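Local coordinates for cyclic nucleotide-binding domain (CNMP-BD) protein (PDB 3MDP), which probably binds a cyclic nucleotide through its double-stranded beta-helix domain, and may act in transcription regulation as a DNA-binding factor, at residues N111-R114 / L115-M118; A135-L138 / A139-H142. All coordinates share one frame; numbering follows the deposited sequence. Where two conformers were deposited one is given.

Interaction 1. Residues N111-R114 / L115-M118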
# COMPACT_ATOMS: atom_id res chain seq x y z
N ASN A 111 8.85 -8.87 14.05
CA ASN A 111 10.21 -8.78 13.53
C ASN A 111 10.18 -8.61 12.02
O ASN A 111 9.84 -9.54 11.29
CB ASN A 111 11.01 -10.03 13.94
CG ASN A 111 12.50 -9.93 13.57
OD1 ASN A 111 12.84 -9.51 12.48
ND2 ASN A 111 13.38 -10.32 14.48
N GLY A 112 10.49 -7.40 11.56
CA GLY A 112 10.40 -7.09 10.14
C GLY A 112 11.45 -7.81 9.30
O GLY A 112 11.16 -8.23 8.19
N ALA A 113 12.66 -7.98 9.83
CA ALA A 113 13.70 -8.73 9.11
C ALA A 113 13.23 -10.15 8.83
O ALA A 113 13.40 -10.65 7.72
CB ALA A 113 15.03 -8.73 9.89
N ARG A 114 12.60 -10.77 9.83
CA ARG A 114 12.02 -12.11 9.65
C ARG A 114 10.90 -12.11 8.64
O ARG A 114 10.81 -13.02 7.80
CB ARG A 114 11.54 -12.70 10.97
CG ARG A 114 12.62 -13.10 11.92
CD ARG A 114 13.57 -14.13 11.26
NE ARG A 114 14.38 -14.84 12.24
CZ ARG A 114 15.48 -15.56 11.96
NH1 ARG A 114 15.93 -15.68 10.73
NH2 ARG A 114 16.12 -16.17 12.94
N LEU A 115 10.02 -11.09 8.68
CA LEU A 115 8.92 -11.06 7.70
C LEU A 115 9.45 -10.98 6.29
O LEU A 115 8.88 -11.56 5.35
CB LEU A 115 7.98 -9.88 7.94
CG LEU A 115 6.96 -9.97 9.05
CD1 LEU A 115 6.19 -8.65 9.14
CD2 LEU A 115 6.01 -11.17 8.86
N ARG A 116 10.50 -10.19 6.13
CA ARG A 116 11.13 -10.07 4.81
C ARG A 116 11.69 -11.40 4.33
O ARG A 116 11.49 -11.75 3.17
CB ARG A 116 12.19 -8.96 4.81
CG ARG A 116 11.58 -7.57 4.85
CD ARG A 116 12.56 -6.44 4.62
NE ARG A 116 13.59 -6.32 5.65
CZ ARG A 116 13.51 -5.62 6.78
NH1 ARG A 116 12.41 -4.96 7.11
NH2 ARG A 116 14.54 -5.62 7.62
N GLU A 117 12.33 -12.17 5.21
CA GLU A 117 12.90 -13.49 4.84
C GLU A 117 11.81 -14.43 4.42
O GLU A 117 11.92 -15.12 3.40
CB GLU A 117 13.61 -14.16 6.01
CG GLU A 117 14.96 -13.59 6.31
CD GLU A 117 15.52 -14.06 7.64
OE1 GLU A 117 15.01 -15.03 8.26
OE2 GLU A 117 16.49 -13.44 8.08
N MSE A 118 10.75 -14.43 5.23
CA MSE A 118 9.64 -15.34 5.05
C MSE A 118 8.91 -15.00 3.78
O MSE A 118 8.50 -15.89 3.05
CB MSE A 118 8.69 -15.27 6.26
CG MSE A 118 9.36 -15.73 7.56
SE MSE A 118 8.50 -15.06 9.18
CE MSE A 118 6.81 -15.90 8.94
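R114 and E117 meet one helical turn apart in a salt bridge: NH1 of R114 lies 2.7 Å from OE1 of E117 and approaches through the syn lone pair of that oxygen. The bond runs in the guanidinium plane, and the carboxylate plane is turned 77° from it. OE1 takes the bond, while OE2 of E117 stays 3.5 Å from NH1 of R114. A bend at chi2 of R114 (-58°) swings its chain across to the glutamate. This is the loose side, with R114 exposed and E117 partly so. L115, by contrast, is buried; its CG rests 3.7 Å from N111 O, and its side chain packs on L129 of helix 123-139. M118, a selenomethionine, sets CG 3.1 Å from R114 O, its selenium a little farther off, and reaches L125 of the same helix. R116 folds back at chi3, laying one guanidinium face over G112 O and A113 CA; the group is then held by a salt bridge to D48, hydrogen bonds to A47 O and S88 O, and a cation-pi contact with Y93. N111 is the N-cap: its OD1 accepts from R114 N at 2.9 Å, from above the carbonyl plane. L115 N to N111 O (3.0 Å) is the first backbone bond, and R116 N to G112 O follows. The chemistry implies a division of labour: the N-cap secures the first turn, R116 binds it to D48, A47 and S88, and the R114-E117 pair probably adds a more solvent-screened attraction.

Interaction 2. Residues A135-L138 / A139-H142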
# COMPACT_ATOMS: atom_id res chain seq x y z
N ALA A 135 -3.50 -2.78 1.39
CA ALA A 135 -4.85 -2.50 1.88
C ALA A 135 -4.85 -1.62 3.14
O ALA A 135 -5.69 -0.72 3.28
CB ALA A 135 -5.64 -3.81 2.14
N ALA A 136 -3.92 -1.90 4.06
CA ALA A 136 -3.81 -1.13 5.29
C ALA A 136 -3.51 0.35 5.03
O ALA A 136 -4.13 1.24 5.64
CB ALA A 136 -2.73 -1.73 6.19
N VAL A 137 -2.56 0.61 4.14
CA VAL A 137 -2.18 1.99 3.85
C VAL A 137 -3.27 2.69 3.05
O VAL A 137 -3.54 3.89 3.26
CB VAL A 137 -0.80 2.08 3.14
CG1 VAL A 137 -0.40 3.52 2.96
CG2 VAL A 137 0.27 1.36 3.95
N LEU A 138 -3.94 1.96 2.17
CA LEU A 138 -5.09 2.50 1.44
C LEU A 138 -6.19 2.95 2.41
O LEU A 138 -6.79 4.00 2.22
CB LEU A 138 -5.65 1.47 0.45
CG LEU A 138 -6.84 1.89 -0.41
CD1 LEU A 138 -6.53 3.10 -1.34
CD2 LEU A 138 -7.30 0.70 -1.21
N ALA A 139 -6.43 2.14 3.43
CA ALA A 139 -7.49 2.39 4.41
C ALA A 139 -7.23 3.63 5.26
O ALA A 139 -8.15 4.18 5.84
CB ALA A 139 -7.68 1.14 5.33
N ARG A 140 -5.98 4.09 5.32
CA ARG A 140 -5.65 5.32 6.07
C ARG A 140 -6.34 6.58 5.56
O ARG A 140 -6.49 7.55 6.30
CB ARG A 140 -4.14 5.57 6.09
CG ARG A 140 -3.41 4.59 6.94
CD ARG A 140 -1.93 4.77 6.84
NE ARG A 140 -1.20 3.89 7.74
CZ ARG A 140 0.12 3.88 7.87
NH1 ARG A 140 0.89 4.71 7.15
NH2 ARG A 140 0.68 3.05 8.72
N LEU A 141 -6.73 6.59 4.28
CA LEU A 141 -7.44 7.75 3.72
C LEU A 141 -8.98 7.56 3.70
O LEU A 141 -9.71 8.44 3.25
CB LEU A 141 -6.87 8.10 2.33
CG LEU A 141 -5.51 8.82 2.38
CD1 LEU A 141 -4.96 9.16 1.00
CD2 LEU A 141 -5.59 10.12 3.24
N HIS A 142 -9.46 6.45 4.24
CA HIS A 142 -10.89 6.14 4.31
C HIS A 142 -11.39 6.23 5.77
O HIS A 142 -10.67 6.57 6.72
CB HIS A 142 -11.17 4.73 3.76
CG HIS A 142 -10.77 4.53 2.32
ND1 HIS A 142 -10.22 3.35 1.87
CD2 HIS A 142 -10.85 5.34 1.24
CE1 HIS A 142 -9.98 3.44 0.57
NE2 HIS A 142 -10.34 4.65 0.16
OXT HIS A 142 -12.54 5.91 6.04
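A139 N donates to A135 O at 3.0 Å, the last well-formed i to i+4 bond before the regular pattern frays near the C-terminus. R140 N then turns to V137 O at 3.2 Å, reaching it from far above the carbonyl plane, and keeps a weak bond to A136 O. A weak bond from L141 N to L138 O follows, and a type I beta turn from A139 to H142 is closed by H142 N bonding to A139 O at 3.1 Å. Beyond the backbone, R140 runs extended from CG to NE, its CB 3.3 Å from V137 O and its CD alongside V137 CG1 at 4.4 Å. This carries the guanidinium back across the V137 side of the last turn, toward strand 83-84, where NH2 bonds to I83 O and to a bound succinate, probably from the crystallisation liquor; R140 is part of the succinate site observed for this protein. Cut back to alanine, R140 would probably leave the succinate without its charged donor and I83 O without the bond from NH2. Packing on another side is made by H142, whose ring lies with one face over L138 O and brings CE1 to 3.6 Å from L138 CG; chi1 of L138 (-179°) sets CG anti to its N, within reach of that ring. Around the contact, A136 touches I83 and R140 touches F84 of strand 83-84, V137 and R140 lean on V86 in the following loop, and T96, L141 and Y62 of the second subunit pack on L138, on R140 and L141, and on H142 respectively.

Interactions 1 and 2 come in series along the chain, on consecutive helices: interaction 1 opens helix 112-121 directly after strand 105-111, and interaction 2 lies at the C-terminal end of helix 123-139. Their centres are 22 Å apart and their nearest atoms about 12 Å, so they do not touch. Helix 123-139 links them, because its early part packs against the first helix while its far end reaches strand 83-84 and the second subunit. Both also approach the succinate site: the side chain of R116 lies about 8 Å from that of S87, whereas R140 belongs to the site itself. The C-terminal helix end thus adds R140 to a site otherwise made by the beta domain, and meets the second subunit there.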